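Putative antitoxin HigA3 (Mycobacterium tuberculosis H37Rv, PDB 6LTZ) probably serves as the DNA-binding antitoxin of a type II toxin-antitoxin system, regulating transcription and countering a toxin thought to be HigB3. Local coordinates at residues A[39-44]-A[81-86]; A[54-59]-A[87-92]. One frame throughout, in Å; residues are numbered along the deposited sequence.

Both contacts use helix 80-89 and its C-terminal turn: contact 1 sets helix 41-47 against the 81-86 part, contact 2 sets helix 53-60 against the end at 87-92. Their centres lie about 9 Å apart, and contact 1 sits about 2 Å from the centre of the chain, contact 2 about 9 Å. They join into one apolar layer, since Y86 CD1 touches V56 CG1 at 3.8 Å and I44 CG2 touches L90 CD1 at 4.0 Å. Segment 54-59 belongs to the predicted DNA-binding helix-turn-helix, 53-72, so contact 2 joins the first helix of that motif to helix 80-89, whose preceding turn packs on helix 41-47 in contact 1. Both contacts also touch the second subunit.

Contact 1: A[39-44]-A[81-86]; sequences HRLAEI and GTLQAY
L41 projects from the first turn of helix 41-47 onto Y86 and L83, which stand one turn apart on helix 80-89. The backbones keep some distance, L41 CA and Y86 CA being 8.9 Å apart, and the gap is bridged by these three side chains.

The apolar part is mostly leucine on ring. L41 CB rests 3.7 Å from Y86 CE2; farther out along the side chain, L41 CD1 lies over one face of the ring, 4.1 Å above the plane and displaced toward the rim. The other methyl, L41 CD2, meets L83 CD1 at 3.9 Å. In Y86 the first torsion places CG opposite the backbone N (chi1 177°), which carries the ring out from helix 80-89 to the start of the other helix. L83, with CG likewise anti to N, brings its CD1 to L41 and contributes that single methyl.

The polar part concerns the phenol oxygen. Y86 OH comes within 3.4 Å of L41 O, a van der Waals approach, and its hydrogen bond goes instead to E71 OE1 on helix 64-72, so the buried hydroxyl is satisfied and the ring end is tied to a third helix.

Within 39-44, R40 occupies the N-cap position, and its backbone N donates to E43 OE1 at 3.2 Å, bent to 140° at the hydrogen; the carboxylate of E43 thus folds back over the helix start.

L70, V56 and M60 also pack on Y86, L75 on L41, and I96 of the second subunit on L83. Helices 41-47, 53-60, 64-72 and 80-89 thereby share a core around this tyrosine, as expected of the compact helical Cro/C1-type (XRE) helix-turn-helix domain.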
ATOM      1  N   HIS A  39     -13.784  -4.289  -3.262  1.00 85.07           N
ATOM      2  CA  HIS A  39     -13.792  -2.862  -3.510  1.00 90.88           C
ATOM      3  C   HIS A  39     -13.655  -2.042  -2.223  1.00 87.58           C
ATOM      4  O   HIS A  39     -13.095  -0.946  -2.238  1.00 84.59           O
ATOM      5  CB  HIS A  39     -15.081  -2.499  -4.262  1.00 98.49           C
ATOM      6  CG  HIS A  39     -15.157  -1.071  -4.705  1.00104.62           C
ATOM      7  ND1 HIS A  39     -14.052  -0.252  -4.800  1.00103.53           N
ATOM      8  CD2 HIS A  39     -16.215  -0.318  -5.094  1.00103.13           C
ATOM      9  CE1 HIS A  39     -14.427   0.946  -5.219  1.00 98.32           C
ATOM     10  NE2 HIS A  39     -15.733   0.928  -5.405  1.00105.55           N
ATOM     11  N   ARG A  40     -14.115  -2.616  -1.113  1.00 80.94           N
ATOM     12  CA  ARG A  40     -14.194  -1.926   0.173  1.00 73.59           C
ATOM     13  C   ARG A  40     -13.437  -2.653   1.310  1.00 63.69           C
ATOM     14  O   ARG A  40     -13.409  -3.884   1.348  1.00 57.37           O
ATOM     15  CB  ARG A  40     -15.670  -1.771   0.554  1.00 71.20           C
ATOM     16  CG  ARG A  40     -16.152  -0.366   0.797  1.00 74.34           C
ATOM     17  CD  ARG A  40     -17.042   0.146  -0.342  1.00 86.17           C
ATOM     18  NE  ARG A  40     -18.148  -0.753  -0.669  1.00 97.40           N
ATOM     19  CZ  ARG A  40     -18.957  -0.589  -1.713  1.00 98.73           C
ATOM     20  NH1 ARG A  40     -18.788   0.448  -2.521  1.00 92.53           N
ATOM     21  NH2 ARG A  40     -19.936  -1.455  -1.951  1.00 98.46           N
ATOM     22  N   LEU A  41     -12.844  -1.912   2.247  1.00 54.97           N
ATOM     23  CA  LEU A  41     -12.211  -2.562   3.396  1.00 47.14           C
ATOM     24  C   LEU A  41     -13.263  -3.275   4.246  1.00 45.21           C
ATOM     25  O   LEU A  41     -13.018  -4.359   4.771  1.00 43.89           O
ATOM     26  CB  LEU A  41     -11.443  -1.551   4.242  1.00 47.19           C
ATOM     27  CG  LEU A  41     -10.177  -0.969   3.608  1.00 45.14           C
ATOM     28  CD1 LEU A  41      -9.569   0.101   4.498  1.00 48.86           C
ATOM     29  CD2 LEU A  41      -9.160  -2.059   3.317  1.00 46.87           C
ATOM     30  N   ALA A  42     -14.437  -2.662   4.361  1.00 42.51           N
ATOM     31  CA  ALA A  42     -15.532  -3.213   5.155  1.00 44.68           C
ATOM     32  C   ALA A  42     -15.956  -4.606   4.682  1.00 42.54           C
ATOM     33  O   ALA A  42     -16.241  -5.480   5.501  1.00 43.54           O
ATOM     34  CB  ALA A  42     -16.716  -2.268   5.129  1.00 47.08           C
ATOM     35  N   GLU A  43     -16.001  -4.796   3.363  1.00 48.54           N
ATOM     36  CA  GLU A  43     -16.320  -6.089   2.752  1.00 44.42           C
ATOM     37  C   GLU A  43     -15.432  -7.189   3.305  1.00 51.30           C
ATOM     38  O   GLU A  43     -15.893  -8.271   3.681  1.00 40.30           O
ATOM     39  CB  GLU A  43     -16.143  -6.025   1.234  1.00 59.41           C
ATOM     40  CG  GLU A  43     -17.415  -5.880   0.427  1.00 76.16           C
ATOM     41  CD  GLU A  43     -17.135  -5.785  -1.063  1.00 82.69           C
ATOM     42  OE1 GLU A  43     -16.439  -4.835  -1.481  1.00 75.92           O
ATOM     43  OE2 GLU A  43     -17.593  -6.674  -1.814  1.00 84.32           O
ATOM     44  N   ILE A  44     -14.141  -6.881   3.319  1.00 40.41           N
ATOM     45  CA  ILE A  44     -13.105  -7.756   3.835  1.00 52.34           C
ATOM     46  C   ILE A  44     -13.353  -8.104   5.301  1.00 49.09           C
ATOM     47  O   ILE A  44     -13.369  -9.276   5.672  1.00 43.75           O
ATOM     48  CB  ILE A  44     -11.722  -7.090   3.671  1.00 49.96           C
ATOM     49  CG1 ILE A  44     -11.390  -6.940   2.186  1.00 63.54           C
ATOM     50  CG2 ILE A  44     -10.646  -7.872   4.373  1.00 53.89           C
ATOM     51  CD1 ILE A  44     -10.167  -6.101   1.909  1.00 58.82           C
ATOM     52  N   GLY A  81       1.394   2.165   6.213  1.00 25.25           N
ATOM     53  CA  GLY A  81       1.446   1.626   7.560  1.00 26.12           C
ATOM     54  C   GLY A  81       0.092   1.570   8.238  1.00 26.54           C
ATOM     55  O   GLY A  81      -0.135   0.742   9.117  1.00 25.65           O
ATOM     56  N   THR A  82      -0.811   2.459   7.841  1.00 24.19           N
ATOM     57  CA  THR A  82      -2.157   2.464   8.402  1.00 25.86           C
ATOM     58  C   THR A  82      -2.959   1.298   7.842  1.00 26.00           C
ATOM     59  O   THR A  82      -3.659   0.597   8.579  1.00 23.12           O
ATOM     60  CB  THR A  82      -2.879   3.794   8.118  1.00 26.90           C
ATOM     61  OG1 THR A  82      -2.163   4.856   8.755  1.00 31.01           O
ATOM     62  CG2 THR A  82      -4.292   3.765   8.661  1.00 28.76           C
ATOM     63  N   LEU A  83      -2.832   1.071   6.538  1.00 21.39           N
ATOM     64  CA  LEU A  83      -3.459  -0.083   5.915  1.00 19.09           C
ATOM     65  C   LEU A  83      -2.873  -1.375   6.484  1.00 27.37           C
ATOM     66  O   LEU A  83      -3.594  -2.350   6.699  1.00 21.04           O
ATOM     67  CB  LEU A  83      -3.279  -0.044   4.395  1.00 23.29           C
ATOM     68  CG  LEU A  83      -3.934  -1.182   3.613  1.00 28.09           C
ATOM     69  CD1 LEU A  83      -5.431  -1.236   3.886  1.00 26.95           C
ATOM     70  CD2 LEU A  83      -3.678  -1.029   2.115  1.00 31.83           C
ATOM     71  N   GLN A  84      -1.567  -1.378   6.734  1.00 23.16           N
ATOM     72  CA  GLN A  84      -0.909  -2.555   7.310  1.00 24.69           C
ATOM     73  C   GLN A  84      -1.530  -2.898   8.663  1.00 21.67           C
ATOM     74  O   GLN A  84      -1.807  -4.061   8.954  1.00 22.68           O
ATOM     75  CB  GLN A  84       0.598  -2.317   7.459  1.00 21.99           C
ATOM     76  CG  GLN A  84       1.435  -3.584   7.727  1.00 24.57           C
ATOM     77  CD  GLN A  84       1.450  -4.003   9.191  1.00 32.11           C
ATOM     78  OE1 GLN A  84       1.255  -3.182  10.088  1.00 30.16           O
ATOM     79  NE2 GLN A  84       1.690  -5.290   9.438  1.00 34.03           N
ATOM     80  N   ALA A  85      -1.761  -1.867   9.470  1.00 20.61           N
ATOM     81  CA  ALA A  85      -2.276  -2.026  10.826  1.00 20.70           C
ATOM     82  C   ALA A  85      -3.723  -2.496  10.832  1.00 26.58           C
ATOM     83  O   ALA A  85      -4.137  -3.276  11.695  1.00 23.06           O
ATOM     84  CB  ALA A  85      -2.149  -0.716  11.587  1.00 22.43           C
ATOM     85  N   TYR A  86      -4.491  -2.001   9.870  1.00 22.47           N
ATOM     86  CA  TYR A  86      -5.883  -2.386   9.722  1.00 21.34           C
ATOM     87  C   TYR A  86      -5.987  -3.867   9.364  1.00 28.79           C
ATOM     88  O   TYR A  86      -6.712  -4.618  10.012  1.00 20.59           O
ATOM     89  CB  TYR A  86      -6.558  -1.515   8.658  1.00 22.62           C
ATOM     90  CG  TYR A  86      -7.997  -1.871   8.380  1.00 22.50           C
ATOM     91  CD1 TYR A  86      -9.029  -1.305   9.118  1.00 23.14           C
ATOM     92  CD2 TYR A  86      -8.323  -2.775   7.385  1.00 24.05           C
ATOM     93  CE1 TYR A  86     -10.349  -1.633   8.863  1.00 26.16           C
ATOM     94  CE2 TYR A  86      -9.635  -3.110   7.123  1.00 31.74           C
ATOM     95  CZ  TYR A  86     -10.643  -2.534   7.867  1.00 27.00           C
ATOM     96  OH  TYR A  86     -11.948  -2.866   7.600  1.00 32.68           O
TER

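Contact 2: A[54-59]-A[87-92]; sequences ADVAAL and VAALGG
A89 faces L59 and V56, which lie three residues apart on helix 53-60. The methyl A89 CB meets L59 CB at 3.7 Å and V56 CG1 at 4.1 Å. With only a methyl on this side, the backbones come close, L59 CA and A89 CA being 5.7 Å apart. L59 CD1 packs on the end of helix 80-89, 3.5 Å from the carbonyl oxygen A89 O, without a hydrogen bond.

V56 CG2 touches L90 CD2, one residue beyond A89, at 3.8 Å. In L90, CG lies anti to the carbonyl carbon (chi1 -66°); CD1 continues the chain while the CD2 branch turns off toward V56 CG2.

Around this shell the end of helix 80-89 is shaped by a Schellman motif. G91 has a positive phi of 91°, and the turn is closed by G92 N to V87 O at 3.0 Å and by G91 N to A88 O. I44 and R45 of helix 41-47 also touch L90, which packs on F100 of the second subunit as well. While A57 rests on Q64 and V67 of helix 64-72, the V56/L59 side of helix 53-60, first helix of the predicted DNA-binding helix-turn-helix, rests on the Schellman-capped end of helix 80-89 in the Cro/C1-type domain.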
ATOM      1  N   ALA A  54     -15.561  -0.842  16.129  1.00 24.11           N
ATOM      2  CA  ALA A  54     -14.959  -0.522  17.417  1.00 29.03           C
ATOM      3  C   ALA A  54     -13.941  -1.584  17.839  1.00 23.10           C
ATOM      4  O   ALA A  54     -12.982  -1.279  18.540  1.00 24.23           O
ATOM      5  CB  ALA A  54     -16.034  -0.363  18.484  1.00 28.06           C
ATOM      6  N   ASP A  55     -14.156  -2.832  17.428  1.00 23.44           N
ATOM      7  CA  ASP A  55     -13.183  -3.887  17.718  1.00 29.19           C
ATOM      8  C   ASP A  55     -11.860  -3.583  17.020  1.00 23.49           C
ATOM      9  O   ASP A  55     -10.796  -3.628  17.642  1.00 24.09           O
ATOM     10  CB  ASP A  55     -13.708  -5.255  17.279  1.00 20.65           C
ATOM     11  CG  ASP A  55     -14.970  -5.660  18.018  1.00 23.16           C
ATOM     12  OD1 ASP A  55     -15.098  -5.328  19.219  1.00 24.75           O
ATOM     13  OD2 ASP A  55     -15.837  -6.304  17.390  1.00 22.22           O
ATOM     14  N   VAL A  56     -11.941  -3.264  15.732  1.00 26.02           N
ATOM     15  CA  VAL A  56     -10.759  -2.926  14.937  1.00 22.61           C
ATOM     16  C   VAL A  56     -10.074  -1.662  15.448  1.00 26.78           C
ATOM     17  O   VAL A  56      -8.845  -1.609  15.536  1.00 27.67           O
ATOM     18  CB  VAL A  56     -11.113  -2.745  13.449  1.00 29.32           C
ATOM     19  CG1 VAL A  56      -9.876  -2.324  12.650  1.00 29.98           C
ATOM     20  CG2 VAL A  56     -11.687  -4.034  12.888  1.00 29.74           C
ATOM     21  N   ALA A  57     -10.864  -0.648  15.794  1.00 25.39           N
ATOM     22  CA  ALA A  57     -10.303   0.596  16.315  1.00 30.78           C
ATOM     23  C   ALA A  57      -9.490   0.341  17.581  1.00 27.09           C
ATOM     24  O   ALA A  57      -8.410   0.906  17.760  1.00 31.69           O
ATOM     25  CB  ALA A  57     -11.412   1.619  16.586  1.00 28.92           C
ATOM     26  N   ALA A  58     -10.013  -0.513  18.457  1.00 24.47           N
ATOM     27  CA  ALA A  58      -9.320  -0.844  19.697  1.00 25.25           C
ATOM     28  C   ALA A  58      -8.022  -1.593  19.411  1.00 25.73           C
ATOM     29  O   ALA A  58      -6.997  -1.339  20.040  1.00 27.10           O
ATOM     30  CB  ALA A  58     -10.213  -1.665  20.607  1.00 22.43           C
ATOM     31  N   LEU A  59      -8.075  -2.514  18.458  1.00 25.30           N
ATOM     32  CA  LEU A  59      -6.904  -3.305  18.100  1.00 25.03           C
ATOM     33  C   LEU A  59      -5.807  -2.436  17.497  1.00 27.59           C
ATOM     34  O   LEU A  59      -4.625  -2.648  17.770  1.00 27.50           O
ATOM     35  CB  LEU A  59      -7.302  -4.426  17.135  1.00 20.37           C
ATOM     36  CG  LEU A  59      -8.057  -5.561  17.831  1.00 20.74           C
ATOM     37  CD1 LEU A  59      -8.820  -6.424  16.837  1.00 19.51           C
ATOM     38  CD2 LEU A  59      -7.077  -6.410  18.628  1.00 21.61           C
ATOM     39  N   VAL A  87      -5.256  -4.289   8.335  1.00 21.14           N
ATOM     40  CA  VAL A  87      -5.267  -5.690   7.930  1.00 20.01           C
ATOM     41  C   VAL A  87      -4.737  -6.582   9.056  1.00 21.31           C
ATOM     42  O   VAL A  87      -5.266  -7.665   9.297  1.00 23.83           O
ATOM     43  CB  VAL A  87      -4.446  -5.908   6.632  1.00 21.47           C
ATOM     44  CG1 VAL A  87      -4.315  -7.393   6.310  1.00 20.43           C
ATOM     45  CG2 VAL A  87      -5.099  -5.167   5.466  1.00 21.02           C
ATOM     46  N   ALA A  88      -3.712  -6.115   9.763  1.00 19.35           N
ATOM     47  CA  ALA A  88      -3.160  -6.877  10.880  1.00 20.18           C
ATOM     48  C   ALA A  88      -4.188  -7.063  11.997  1.00 20.86           C
ATOM     49  O   ALA A  88      -4.247  -8.116  12.635  1.00 19.84           O
ATOM     50  CB  ALA A  88      -1.915  -6.203  11.421  1.00 21.00           C
ATOM     51  N   ALA A  89      -5.003  -6.043  12.231  1.00 21.54           N
ATOM     52  CA  ALA A  89      -6.016  -6.117  13.279  1.00 22.97           C
ATOM     53  C   ALA A  89      -7.100  -7.130  12.915  1.00 23.22           C
ATOM     54  O   ALA A  89      -7.718  -7.735  13.791  1.00 21.72           O
ATOM     55  CB  ALA A  89      -6.626  -4.730  13.531  1.00 20.70           C
ATOM     56  N   LEU A  90      -7.319  -7.323  11.617  1.00 21.16           N
ATOM     57  CA  LEU A  90      -8.261  -8.328  11.140  1.00 21.71           C
ATOM     58  C   LEU A  90      -7.666  -9.739  11.198  1.00 21.17           C
ATOM     59  O   LEU A  90      -8.340 -10.714  10.893  1.00 21.33           O
ATOM     60  CB  LEU A  90      -8.703  -8.010   9.710  1.00 29.58           C
ATOM     61  CG  LEU A  90      -9.527  -6.732   9.544  1.00 27.62           C
ATOM     62  CD1 LEU A  90      -9.907  -6.522   8.085  1.00 26.30           C
ATOM     63  CD2 LEU A  90     -10.766  -6.791  10.426  1.00 24.15           C
ATOM     64  N   GLY A  91      -6.403  -9.839  11.592  1.00 21.89           N
ATOM     65  CA  GLY A  91      -5.737 -11.128  11.699  1.00 18.19           C
ATOM     66  C   GLY A  91      -5.012 -11.536  10.429  1.00 24.35           C
ATOM     67  O   GLY A  91      -4.543 -12.670  10.300  1.00 22.09           O
ATOM     68  N   GLY A  92      -4.912 -10.613   9.481  1.00 24.26           N
ATOM     69  CA  GLY A  92      -4.276 -10.919   8.212  1.00 24.45           C
ATOM     70  C   GLY A  92      -2.904 -10.310   8.022  1.00 27.94           C
ATOM     71  O   GLY A  92      -2.367  -9.675   8.923  1.00 20.82           O
TER